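Local coordinates for homoserine kinase (Listeria monocytogenes, PDB 3HUL), which probably catalyses the ATP-dependent phosphorylation of L-homoserine to O-phospho-L-homoserine in threonine biosynthesis, as a member of the GHMP kinase family, at the interface of chains A and B. Numbering follows the deposited sequence. Chains: chain A/B, Homoserine kinase.

The interface of chains A and B. Residues chain A 188, 191-192, 195; chain B 20, 188, 191-192, 195, 215.
A:Asn192 and B:Asn192 meet side chain to side chain where helix 181-198 of chain A packs alongside its counterpart, helix 181-199 of chain B, the two running in the same direction at a shallow angle. Their amide planes stand nearly perpendicular, 85° apart, and B:Asn192 ND2 approaches A:Asn192 OD1 to 3.0 Å in a weak, bent hydrogen bond (123° at the hydrogen). The other end of the A:Asn192 amide makes a straighter bond: ND2 gives 3.2 Å to the hydroxyl OG of B:Ser20, which lies in the plane of that amide. CG anti to the carbonyl carbon directs both asparagines to the partner; opposite amide turns, chi2 differing by about 175°, bring oxygen to nitrogen. Engaging both partners should limit rotation of the A:Asn192 amide.

Isoleucine tips pack against both asparagines. B:Ile195 CD1 lies 3.3 Å from A:Asn192 CG, and A:Ile195 CD1 comes within 3.6 Å of B:Asn192 CB; each isoleucine crosses its asparagine at about a right angle. Small side chains let the helices come close: the A:Ala191 methyl CB sits 3.6 Å from B:Asn192 ND2, while A:Ser188 and B:Ser188 face each other, their OG atoms 3.2 Å apart in a weak hydrogen bond. Farther out, the poorly ordered B:Trp215 borders A:Ser188.

The interface is two-fold symmetric overall, though the modelled Asn192 amides depart from it, donor facing acceptor. It may stabilise a dimer within the deposited four-copy assembly; the structure alone does not show that it forms in solution.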
ATOM      1  N   SER A 188      12.274 -10.292  16.153  1.00 26.61           N
ATOM      2  CA  SER A 188      11.440  -9.175  15.783  1.00 26.21           C
ATOM      3  C   SER A 188      11.737  -8.768  14.343  1.00 25.11           C
ATOM      4  O   SER A 188      10.829  -8.595  13.539  1.00 24.30           O
ATOM      5  CB  SER A 188      11.661  -8.006  16.743  1.00 25.64           C
ATOM      6  OG  SER A 188      10.802  -6.945  16.397  1.00 26.69           O
ATOM      7  N   ALA A 191      10.054 -10.969  11.663  1.00 21.67           N
ATOM      8  CA  ALA A 191       8.638 -10.702  11.472  1.00 20.92           C
ATOM      9  C   ALA A 191       8.464  -9.360  10.715  1.00 19.85           C
ATOM     10  O   ALA A 191       7.645  -9.259   9.814  1.00 20.09           O
ATOM     11  CB  ALA A 191       7.928 -10.679  12.817  1.00 20.54           C
ATOM     12  N   ASN A 192       9.244  -8.351  11.089  1.00 18.99           N
ATOM     13  CA  ASN A 192       9.241  -7.045  10.393  1.00 18.18           C
ATOM     14  C   ASN A 192       9.458  -7.232   8.892  1.00 17.43           C
ATOM     15  O   ASN A 192       8.706  -6.707   8.083  1.00 16.75           O
ATOM     16  CB  ASN A 192      10.347  -6.134  10.906  1.00 17.55           C
ATOM     17  CG  ASN A 192      10.184  -5.743  12.343  1.00 19.66           C
ATOM     18  OD1 ASN A 192       9.145  -5.980  12.966  1.00 23.34           O
ATOM     19  ND2 ASN A 192      11.214  -5.081  12.884  1.00 19.49           N
ATOM     20  N   ILE A 195       6.468  -9.013   7.201  1.00 17.34           N
ATOM     21  CA  ILE A 195       5.390  -8.052   6.958  1.00 17.16           C
ATOM     22  C   ILE A 195       5.728  -7.113   5.775  1.00 17.27           C
ATOM     23  O   ILE A 195       4.939  -6.938   4.859  1.00 17.23           O
ATOM     24  CB  ILE A 195       5.071  -7.211   8.236  1.00 17.41           C
ATOM     25  CG1 ILE A 195       4.469  -8.087   9.343  1.00 17.27           C
ATOM     26  CG2 ILE A 195       4.166  -6.063   7.913  1.00 16.37           C
ATOM     27  CD1 ILE A 195       4.694  -7.518  10.769  1.00 13.60           C
TER
ATOM     28  N   SER B  20      16.471  -2.700  12.879  1.00 37.18           N
ATOM     29  CA  SER B  20      15.749  -3.253  11.731  1.00 35.29           C
ATOM     30  C   SER B  20      15.342  -2.187  10.707  1.00 34.17           C
ATOM     31  O   SER B  20      15.583  -2.363   9.522  1.00 34.03           O
ATOM     32  CB  SER B  20      14.533  -4.075  12.196  1.00 35.08           C
ATOM     33  OG  SER B  20      13.751  -4.519  11.095  1.00 33.67           O
ATOM     34  N   SER B 188       8.335  -6.835  19.882  1.00 28.14           N
ATOM     35  CA  SER B 188       8.275  -7.236  18.476  1.00 27.27           C
ATOM     36  C   SER B 188       6.925  -6.849  17.848  1.00 26.77           C
ATOM     37  O   SER B 188       6.870  -6.291  16.755  1.00 26.54           O
ATOM     38  CB  SER B 188       8.490  -8.735  18.361  1.00 27.12           C
ATOM     39  OG  SER B 188       8.594  -9.118  17.002  1.00 26.96           O
ATOM     40  N   ALA B 191       6.651  -3.111  17.018  1.00 21.53           N
ATOM     41  CA  ALA B 191       7.391  -2.875  15.770  1.00 20.93           C
ATOM     42  C   ALA B 191       6.554  -3.352  14.576  1.00 20.58           C
ATOM     43  O   ALA B 191       6.465  -2.650  13.556  1.00 20.24           O
ATOM     44  CB  ALA B 191       8.756  -3.641  15.782  1.00 20.48           C
ATOM     45  N   ASN B 192       5.961  -4.547  14.726  1.00 19.54           N
ATOM     46  CA  ASN B 192       5.114  -5.154  13.685  1.00 19.53           C
ATOM     47  C   ASN B 192       3.988  -4.213  13.292  1.00 19.28           C
ATOM     48  O   ASN B 192       3.761  -3.964  12.110  1.00 19.71           O
ATOM     49  CB  ASN B 192       4.486  -6.460  14.186  1.00 19.15           C
ATOM     50  CG  ASN B 192       5.479  -7.623  14.308  1.00 18.91           C
ATOM     51  OD1 ASN B 192       5.116  -8.699  14.788  1.00 19.71           O
ATOM     52  ND2 ASN B 192       6.685  -7.428  13.878  1.00 17.39           N
ATOM     53  N   ILE B 195       5.145  -1.007  11.573  1.00 18.30           N
ATOM     54  CA  ILE B 195       5.454  -1.224  10.178  1.00 18.49           C
ATOM     55  C   ILE B 195       4.181  -1.360   9.358  1.00 18.87           C
ATOM     56  O   ILE B 195       4.064  -0.749   8.318  1.00 19.75           O
ATOM     57  CB  ILE B 195       6.396  -2.403  10.032  1.00 18.18           C
ATOM     58  CG1 ILE B 195       7.759  -2.000  10.622  1.00 19.75           C
ATOM     59  CG2 ILE B 195       6.530  -2.833   8.583  1.00 16.62           C
ATOM     60  CD1 ILE B 195       8.659  -3.168  10.936  1.00 17.25           C
ATOM     61  N   TRP B 215      12.359  -1.848  23.834  1.00 52.79           N
ATOM     62  CA  TRP B 215      13.686  -2.474  23.868  1.00 52.58           C
ATOM     63  C   TRP B 215      14.617  -1.845  24.915  1.00 52.83           C
ATOM     64  O   TRP B 215      14.177  -1.065  25.770  1.00 53.21           O
ATOM     65  CB  TRP B 215      14.347  -2.446  22.475  1.00 52.10           C
ATOM     66  CG  TRP B 215      13.522  -3.122  21.410  1.00 50.84           C
ATOM     67  CD1 TRP B 215      12.835  -2.514  20.398  1.00 49.63           C
ATOM     68  CD2 TRP B 215      13.273  -4.532  21.272  1.00 48.94           C
ATOM     69  NE1 TRP B 215      12.184  -3.456  19.633  1.00 49.18           N
ATOM     70  CE2 TRP B 215      12.434  -4.700  20.145  1.00 48.17           C
ATOM     71  CE3 TRP B 215      13.675  -5.669  21.991  1.00 47.91           C
ATOM     72  CZ2 TRP B 215      11.994  -5.962  19.717  1.00 46.06           C
ATOM     73  CZ3 TRP B 215      13.231  -6.923  21.562  1.00 46.32           C
ATOM     74  CH2 TRP B 215      12.402  -7.055  20.433  1.00 45.48           C
TER